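Local coordinates for protein sugar kinase (Agrobacterium tumefaciens, PDB 2RBC) that probably phosphorylates a sugar or related carbohydrate with ATP, as a putative ribokinase of the pfkB carbohydrate kinase family, at residues M264-F278 with S299-R313. Numbering follows the deposited sequence.
Sequences MQVEAVDTLAAGDIF and SSVAAALKCTVFGGR. With EDO (1,2-ethanediol), chain L.
I277 lays its CG2 methyl over the backbone of the facing helix, 3.5 Å from A302 C, while its CG1 branch crosses the aliphatic part of K306 at about a right angle. In this ribokinase-type fold, the segment 270-DTLAAGD-276 matches the pfkB signature that, in relatives, carries both the anion hole and the catalytic aspartate; a comparable role for D276 is probable. The example illustrates how a lysine from the neighbouring helix and the backbone of a glycine pair are bonded to the residues leading into the helix. The short pieces 274-278 and 299-307 of the two helices run roughly antiparallel, at 147°, and the tight type II turn T271–A274 leads into the first, with A273 at its N-cap position. K306, its chain bent at chi2 (-121°) and again beyond, brings NZ to D270 O at 2.7 Å, to G312 O, and more weakly to L272 O, so one buried ammonium ties three carbonyls together. D270 in turn grips the glycine loop: its OD2 takes G311 N through the anti lone pair at 2.7 Å and G312 N from above the carboxylate plane at 2.9 Å, while OD1 receives L272 N in an Asx turn. With CG anti to its own backbone N (chi1 179°), the carboxylate is carried to those amides. K306 NZ, 4.7 Å from D270 OD2, would probably favour the ionised carboxylate. At the other end V301, packed against W329 and A325 of helix 319-330, meets the selenomethionine methyl of M264, and S299 CB sits 3.5 Å from the centroid of the F278 ring, almost on its normal.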
HETATM    1  N   MSE A 264      29.153 -11.448  10.829  1.00 29.73           N
HETATM    2  CA  MSE A 264      29.454 -12.080   9.562  1.00 31.63           C
HETATM    3  C   MSE A 264      29.164 -11.119   8.424  1.00 28.89           C
HETATM    4  O   MSE A 264      28.064 -10.568   8.321  1.00 28.12           O
HETATM    5  CB  MSE A 264      28.589 -13.326   9.393  1.00 31.65           C
HETATM    6  CG  MSE A 264      28.866 -14.058   8.116  1.00 35.30           C
HETATM    7 SE   MSE A 264      27.915 -15.763   8.063  0.80 42.23          SE
HETATM    8  CE  MSE A 264      26.058 -15.169   7.681  1.00 38.34           C
ATOM      9  N   GLN A 265      30.131 -10.942   7.543  1.00 27.45           N
ATOM     10  CA  GLN A 265      29.951 -10.044   6.438  1.00 27.86           C
ATOM     11  C   GLN A 265      29.210 -10.725   5.284  1.00 27.80           C
ATOM     12  O   GLN A 265      29.555 -11.830   4.868  1.00 28.87           O
ATOM     13  CB  GLN A 265      31.272  -9.443   5.998  1.00 28.21           C
ATOM     14  CG  GLN A 265      32.010  -8.739   7.161  1.00 30.71           C
ATOM     15  CD  GLN A 265      31.229  -7.576   7.787  1.00 33.41           C
ATOM     16  OE1 GLN A 265      30.929  -6.606   7.103  1.00 36.39           O
ATOM     17  NE2 GLN A 265      30.892  -7.681   9.082  1.00 31.13           N
ATOM     18  N   VAL A 266      28.146 -10.089   4.830  1.00 26.78           N
ATOM     19  CA  VAL A 266      27.314 -10.648   3.810  1.00 26.50           C
ATOM     20  C   VAL A 266      27.026  -9.512   2.833  1.00 27.72           C
ATOM     21  O   VAL A 266      27.305  -8.355   3.125  1.00 27.16           O
ATOM     22  CB  VAL A 266      25.996 -11.212   4.404  1.00 26.19           C
ATOM     23  CG1 VAL A 266      26.297 -12.335   5.361  1.00 24.00           C
ATOM     24  CG2 VAL A 266      25.160 -10.098   5.056  1.00 25.55           C
ATOM     25  N   GLU A 267      26.440  -9.836   1.700  1.00 28.98           N
ATOM     26  CA  GLU A 267      25.923  -8.792   0.857  1.00 30.24           C
ATOM     27  C   GLU A 267      24.557  -8.386   1.351  1.00 30.42           C
ATOM     28  O   GLU A 267      23.646  -9.185   1.293  1.00 31.60           O
ATOM     29  CB  GLU A 267      25.781  -9.258  -0.541  1.00 31.34           C
ATOM     30  CG  GLU A 267      25.128  -8.164  -1.349  1.00 35.24           C
ATOM     31  CD  GLU A 267      25.160  -8.456  -2.766  1.00 38.58           C
ATOM     32  OE1 GLU A 267      25.927  -9.369  -3.139  1.00 40.47           O
ATOM     33  OE2 GLU A 267      24.386  -7.801  -3.495  1.00 42.77           O
ATOM     34  N   ALA A 268      24.428  -7.139   1.803  1.00 30.18           N
ATOM     35  CA  ALA A 268      23.184  -6.618   2.364  1.00 29.68           C
ATOM     36  C   ALA A 268      22.149  -6.285   1.297  1.00 29.68           C
ATOM     37  O   ALA A 268      21.921  -5.090   1.009  1.00 32.41           O
ATOM     38  CB  ALA A 268      23.459  -5.373   3.164  1.00 29.80           C
ATOM     39  N   VAL A 269      21.451  -7.306   0.806  1.00 27.85           N
ATOM     40  CA  VAL A 269      20.351  -7.126  -0.155  1.00 25.81           C
ATOM     41  C   VAL A 269      19.159  -6.311   0.407  1.00 25.10           C
ATOM     42  O   VAL A 269      18.592  -5.436  -0.280  1.00 24.68           O
ATOM     43  CB  VAL A 269      19.842  -8.510  -0.649  1.00 25.85           C
ATOM     44  CG1 VAL A 269      18.681  -8.377  -1.613  1.00 23.90           C
ATOM     45  CG2 VAL A 269      20.976  -9.270  -1.295  1.00 24.26           C
ATOM     46  N   ASP A 270      18.766  -6.622   1.631  1.00 22.84           N
ATOM     47  CA  ASP A 270      17.627  -5.976   2.275  1.00 23.60           C
ATOM     48  C   ASP A 270      17.791  -6.074   3.777  1.00 22.70           C
ATOM     49  O   ASP A 270      17.628  -7.133   4.354  1.00 23.04           O
ATOM     50  CB  ASP A 270      16.317  -6.595   1.780  1.00 24.27           C
ATOM     51  CG  ASP A 270      15.080  -5.996   2.435  1.00 22.72           C
ATOM     52  OD1 ASP A 270      15.185  -4.989   3.158  1.00 25.44           O
ATOM     53  OD2 ASP A 270      13.996  -6.567   2.233  1.00 25.35           O
ATOM     54  N   THR A 271      18.144  -4.961   4.410  1.00 22.29           N
ATOM     55  CA  THR A 271      18.373  -4.956   5.847  1.00 22.67           C
ATOM     56  C   THR A 271      17.074  -4.713   6.638  1.00 22.46           C
ATOM     57  O   THR A 271      17.090  -4.709   7.836  1.00 22.99           O
ATOM     58  CB  THR A 271      19.397  -3.892   6.247  1.00 22.90           C
ATOM     59  OG1 THR A 271      18.841  -2.612   5.967  1.00 22.14           O
ATOM     60  CG2 THR A 271      20.703  -4.062   5.506  1.00 22.78           C
ATOM     61  N   LEU A 272      15.938  -4.544   5.964  1.00 22.70           N
ATOM     62  CA  LEU A 272      14.666  -4.367   6.680  1.00 21.74           C
ATOM     63  C   LEU A 272      14.433  -5.558   7.603  1.00 21.71           C
ATOM     64  O   LEU A 272      14.548  -6.690   7.167  1.00 20.42           O
ATOM     65  CB  LEU A 272      13.531  -4.204   5.652  1.00 21.85           C
ATOM     66  CG  LEU A 272      12.135  -3.881   6.158  1.00 23.38           C
ATOM     67  CD1 LEU A 272      12.109  -2.606   6.992  1.00 28.15           C
ATOM     68  CD2 LEU A 272      11.177  -3.780   4.950  1.00 22.69           C
ATOM     69  N   ALA A 273      14.148  -5.296   8.883  1.00 21.82           N
ATOM     70  CA  ALA A 273      13.860  -6.357   9.895  1.00 21.92           C
ATOM     71  C   ALA A 273      15.086  -7.070  10.485  1.00 22.15           C
ATOM     72  O   ALA A 273      14.934  -8.000  11.267  1.00 23.72           O
ATOM     73  CB  ALA A 273      12.840  -7.399   9.341  1.00 21.94           C
ATOM     74  N   ALA A 274      16.290  -6.669  10.087  1.00 22.18           N
ATOM     75  CA  ALA A 274      17.529  -7.333  10.512  1.00 21.74           C
ATOM     76  C   ALA A 274      17.625  -7.309  12.037  1.00 21.66           C
ATOM     77  O   ALA A 274      17.818  -8.332  12.679  1.00 21.31           O
ATOM     78  CB  ALA A 274      18.756  -6.666   9.863  1.00 20.41           C
ATOM     79  N   GLY A 275      17.414  -6.126  12.603  1.00 22.95           N
ATOM     80  CA  GLY A 275      17.424  -5.916  14.073  1.00 22.80           C
ATOM     81  C   GLY A 275      16.378  -6.742  14.779  1.00 22.55           C
ATOM     82  O   GLY A 275      16.622  -7.303  15.833  1.00 21.29           O
ATOM     83  N   ASP A 276      15.211  -6.867  14.169  1.00 22.98           N
ATOM     84  CA  ASP A 276      14.148  -7.721  14.708  1.00 22.81           C
ATOM     85  C   ASP A 276      14.510  -9.205  14.748  1.00 22.94           C
ATOM     86  O   ASP A 276      14.215  -9.925  15.714  1.00 21.48           O
ATOM     87  CB  ASP A 276      12.870  -7.558  13.894  1.00 23.77           C
ATOM     88  CG  ASP A 276      12.422  -6.105  13.792  1.00 25.02           C
ATOM     89  OD1 ASP A 276      12.623  -5.379  14.786  1.00 29.50           O
ATOM     90  OD2 ASP A 276      11.870  -5.704  12.740  1.00 29.43           O
ATOM     91  N   ILE A 277      15.141  -9.676  13.690  1.00 21.65           N
ATOM     92  CA  ILE A 277      15.600 -11.052  13.689  1.00 21.62           C
ATOM     93  C   ILE A 277      16.639 -11.221  14.795  1.00 21.95           C
ATOM     94  O   ILE A 277      16.648 -12.249  15.488  1.00 21.14           O
ATOM     95  CB  ILE A 277      16.134 -11.474  12.294  1.00 21.37           C
ATOM     96  CG1 ILE A 277      15.000 -11.938  11.362  1.00 21.24           C
ATOM     97  CG2 ILE A 277      17.167 -12.626  12.419  1.00 19.56           C
ATOM     98  CD1 ILE A 277      13.691 -11.071  11.297  1.00 21.87           C
ATOM     99  N   PHE A 278      17.536 -10.242  14.940  1.00 22.02           N
ATOM    100  CA  PHE A 278      18.519 -10.233  16.025  1.00 22.38           C
ATOM    101  C   PHE A 278      17.830 -10.350  17.377  1.00 22.81           C
ATOM    102  O   PHE A 278      18.178 -11.204  18.158  1.00 24.09           O
ATOM    103  CB  PHE A 278      19.424  -8.967  15.993  1.00 21.99           C
ATOM    104  CG  PHE A 278      20.587  -8.974  16.995  1.00 22.17           C
ATOM    105  CD1 PHE A 278      20.366  -8.784  18.360  1.00 24.47           C
ATOM    106  CD2 PHE A 278      21.915  -9.142  16.556  1.00 25.50           C
ATOM    107  CE1 PHE A 278      21.421  -8.815  19.265  1.00 21.87           C
ATOM    108  CE2 PHE A 278      22.997  -9.161  17.460  1.00 23.71           C
ATOM    109  CZ  PHE A 278      22.752  -9.003  18.808  1.00 23.10           C
ATOM    110  N   SER A 299      22.563 -14.476  17.199  1.00 20.71           N
ATOM    111  CA  SER A 299      21.673 -13.408  16.774  1.00 20.72           C
ATOM    112  C   SER A 299      22.251 -12.626  15.603  1.00 20.66           C
ATOM    113  O   SER A 299      21.514 -12.259  14.665  1.00 20.07           O
ATOM    114  CB  SER A 299      21.417 -12.466  17.939  1.00 21.34           C
ATOM    115  OG  SER A 299      20.936 -13.168  19.055  1.00 20.05           O
ATOM    116  N   SER A 300      23.563 -12.383  15.659  1.00 20.89           N
ATOM    117  CA  SER A 300      24.275 -11.711  14.593  1.00 21.45           C
ATOM    118  C   SER A 300      24.233 -12.483  13.288  1.00 20.49           C
ATOM    119  O   SER A 300      23.954 -11.908  12.228  1.00 19.11           O
ATOM    120  CB  SER A 300      25.749 -11.480  14.965  1.00 21.27           C
ATOM    121  OG  SER A 300      25.831 -10.550  16.029  1.00 26.41           O
ATOM    122  N   VAL A 301      24.529 -13.778  13.347  1.00 20.38           N
ATOM    123  CA  VAL A 301      24.510 -14.587  12.151  1.00 20.06           C
ATOM    124  C   VAL A 301      23.107 -14.688  11.564  1.00 20.47           C
ATOM    125  O   VAL A 301      22.922 -14.588  10.345  1.00 21.35           O
ATOM    126  CB  VAL A 301      25.141 -16.010  12.411  1.00 20.33           C
ATOM    127  CG1 VAL A 301      25.013 -16.922  11.187  1.00 18.90           C
ATOM    128  CG2 VAL A 301      26.628 -15.842  12.807  1.00 16.90           C
ATOM    129  N   ALA A 302      22.121 -14.878  12.421  1.00 20.33           N
ATOM    130  CA  ALA A 302      20.737 -14.945  11.974  1.00 20.37           C
ATOM    131  C   ALA A 302      20.342 -13.669  11.239  1.00 20.30           C
ATOM    132  O   ALA A 302      19.764 -13.718  10.140  1.00 19.88           O
ATOM    133  CB  ALA A 302      19.809 -15.202  13.144  1.00 19.86           C
ATOM    134  N   ALA A 303      20.693 -12.534  11.818  1.00 20.18           N
ATOM    135  CA  ALA A 303      20.405 -11.228  11.200  1.00 20.36           C
ATOM    136  C   ALA A 303      21.103 -11.080   9.868  1.00 19.98           C
ATOM    137  O   ALA A 303      20.503 -10.682   8.895  1.00 22.71           O
ATOM    138  CB  ALA A 303      20.795 -10.084  12.151  1.00 19.72           C
ATOM    139  N   ALA A 304      22.374 -11.467   9.815  1.00 20.84           N
ATOM    140  CA  ALA A 304      23.178 -11.452   8.576  1.00 20.15           C
ATOM    141  C   ALA A 304      22.511 -12.271   7.468  1.00 20.20           C
ATOM    142  O   ALA A 304      22.342 -11.801   6.338  1.00 21.02           O
ATOM    143  CB  ALA A 304      24.648 -11.924   8.854  1.00 19.10           C
ATOM    144  N   LEU A 305      22.091 -13.485   7.789  1.00 19.54           N
ATOM    145  CA  LEU A 305      21.419 -14.321   6.827  1.00 19.51           C
ATOM    146  C   LEU A 305      20.191 -13.631   6.267  1.00 20.64           C
ATOM    147  O   LEU A 305      19.998 -13.600   5.037  1.00 21.71           O
ATOM    148  CB  LEU A 305      21.056 -15.684   7.437  1.00 18.62           C
ATOM    149  CG  LEU A 305      22.204 -16.705   7.495  1.00 19.45           C
ATOM    150  CD1 LEU A 305      21.874 -17.783   8.536  1.00 22.27           C
ATOM    151  CD2 LEU A 305      22.354 -17.356   6.196  1.00 23.15           C
ATOM    152  N   LYS A 306      19.392 -13.038   7.145  1.00 20.28           N
ATOM    153  CA  LYS A 306      18.153 -12.416   6.711  1.00 20.45           C
ATOM    154  C   LYS A 306      18.426 -11.273   5.734  1.00 20.32           C
ATOM    155  O   LYS A 306      17.611 -11.005   4.852  1.00 20.14           O
ATOM    156  CB  LYS A 306      17.376 -11.906   7.918  1.00 20.88           C
ATOM    157  CG  LYS A 306      15.997 -11.324   7.617  1.00 21.89           C
ATOM    158  CD  LYS A 306      15.908  -9.889   8.064  1.00 20.68           C
ATOM    159  CE  LYS A 306      16.676  -8.944   7.164  1.00 21.73           C
ATOM    160  NZ  LYS A 306      16.049  -8.810   5.793  1.00 21.37           N
ATOM    161  N   CYS A 307      19.569 -10.619   5.884  1.00 20.99           N
ATOM    162  CA  CYS A 307      19.928  -9.456   5.040  1.00 21.16           C
ATOM    163  C   CYS A 307      20.207  -9.782   3.588  1.00 20.92           C
ATOM    164  O   CYS A 307      20.167  -8.893   2.735  1.00 21.67           O
ATOM    165  CB  CYS A 307      21.120  -8.672   5.636  1.00 21.11           C
ATOM    166  SG  CYS A 307      20.738  -7.751   7.121  1.00 23.21           S
ATOM    167  N   THR A 308      20.438 -11.055   3.291  1.00 20.87           N
ATOM    168  CA  THR A 308      20.755 -11.503   1.950  1.00 21.35           C
ATOM    169  C   THR A 308      19.558 -11.820   1.087  1.00 21.78           C
ATOM    170  O   THR A 308      19.726 -12.191  -0.061  1.00 22.42           O
ATOM    171  CB  THR A 308      21.688 -12.733   2.016  1.00 21.10           C
ATOM    172  OG1 THR A 308      20.989 -13.835   2.602  1.00 20.46           O
ATOM    173  CG2 THR A 308      22.920 -12.390   2.825  1.00 21.59           C
ATOM    174  N   VAL A 309      18.350 -11.672   1.636  1.00 21.93           N
ATOM    175  CA  VAL A 309      17.092 -11.956   0.951  1.00 22.41           C
ATOM    176  C   VAL A 309      16.192 -10.712   0.937  1.00 22.51           C
ATOM    177  O   VAL A 309      15.938 -10.111   1.976  1.00 22.65           O
ATOM    178  CB  VAL A 309      16.352 -13.103   1.684  1.00 22.91           C
ATOM    179  CG1 VAL A 309      14.996 -13.420   1.069  1.00 23.01           C
ATOM    180  CG2 VAL A 309      17.234 -14.357   1.677  1.00 23.08           C
ATOM    181  N   PHE A 310      15.704 -10.347  -0.237  1.00 22.19           N
ATOM    182  CA  PHE A 310      14.666  -9.321  -0.330  1.00 22.13           C
ATOM    183  C   PHE A 310      13.399  -9.751   0.392  1.00 22.09           C
ATOM    184  O   PHE A 310      12.867 -10.835   0.162  1.00 22.85           O
ATOM    185  CB  PHE A 310      14.277  -9.045  -1.790  1.00 22.10           C
ATOM    186  CG  PHE A 310      13.069  -8.171  -1.919  1.00 22.58           C
ATOM    187  CD1 PHE A 310      13.160  -6.803  -1.667  1.00 24.55           C
ATOM    188  CD2 PHE A 310      11.834  -8.706  -2.221  1.00 24.61           C
ATOM    189  CE1 PHE A 310      12.069  -6.009  -1.738  1.00 22.62           C
ATOM    190  CE2 PHE A 310      10.730  -7.896  -2.281  1.00 22.56           C
ATOM    191  CZ  PHE A 310      10.863  -6.546  -2.056  1.00 23.00           C
ATOM    192  N   GLY A 311      12.882  -8.868   1.243  1.00 23.09           N
ATOM    193  CA  GLY A 311      11.505  -8.983   1.691  1.00 23.34           C
ATOM    194  C   GLY A 311      11.271  -8.844   3.185  1.00 23.05           C
ATOM    195  O   GLY A 311      10.475  -9.575   3.733  1.00 23.43           O
ATOM    196  N   GLY A 312      11.939  -7.904   3.849  1.00 23.12           N
ATOM    197  CA  GLY A 312      11.666  -7.705   5.261  1.00 23.04           C
ATOM    198  C   GLY A 312      12.069  -8.881   6.123  1.00 22.22           C
ATOM    199  O   GLY A 312      13.195  -9.362   6.027  1.00 21.09           O
ATOM    200  N   ARG A 313      11.133  -9.380   6.923  1.00 21.62           N
ATOM    201  CA  ARG A 313      11.377 -10.552   7.754  1.00 21.82           C
ATOM    202  C   ARG A 313      11.451 -11.890   7.011  1.00 22.38           C
ATOM    203  O   ARG A 313      11.866 -12.899   7.611  1.00 20.48           O
ATOM    204  CB  ARG A 313      10.324 -10.638   8.871  1.00 22.14           C
ATOM    205  CG  ARG A 313       8.891 -10.857   8.426  1.00 21.79           C
ATOM    206  CD  ARG A 313       8.001 -11.364   9.553  1.00 22.92           C
ATOM    207  NE  ARG A 313       6.630 -11.538   9.117  1.00 22.11           N
ATOM    208  CZ  ARG A 313       6.131 -12.645   8.566  1.00 22.75           C
ATOM    209  NH1 ARG A 313       6.873 -13.737   8.418  1.00 23.83           N
ATOM    210  NH2 ARG A 313       4.879 -12.649   8.141  1.00 23.33           N
TER
HETATM  211  C1  EDO L 332      20.204  -0.144   7.489  1.00 61.51           C
HETATM  212  O1  EDO L 332      20.203  -0.242   6.053  1.00 61.58           O
HETATM  213  C2  EDO L 332      18.966   0.609   7.999  1.00 61.44           C
HETATM  214  O2  EDO L 332      18.163  -0.213   8.875  1.00 60.25           O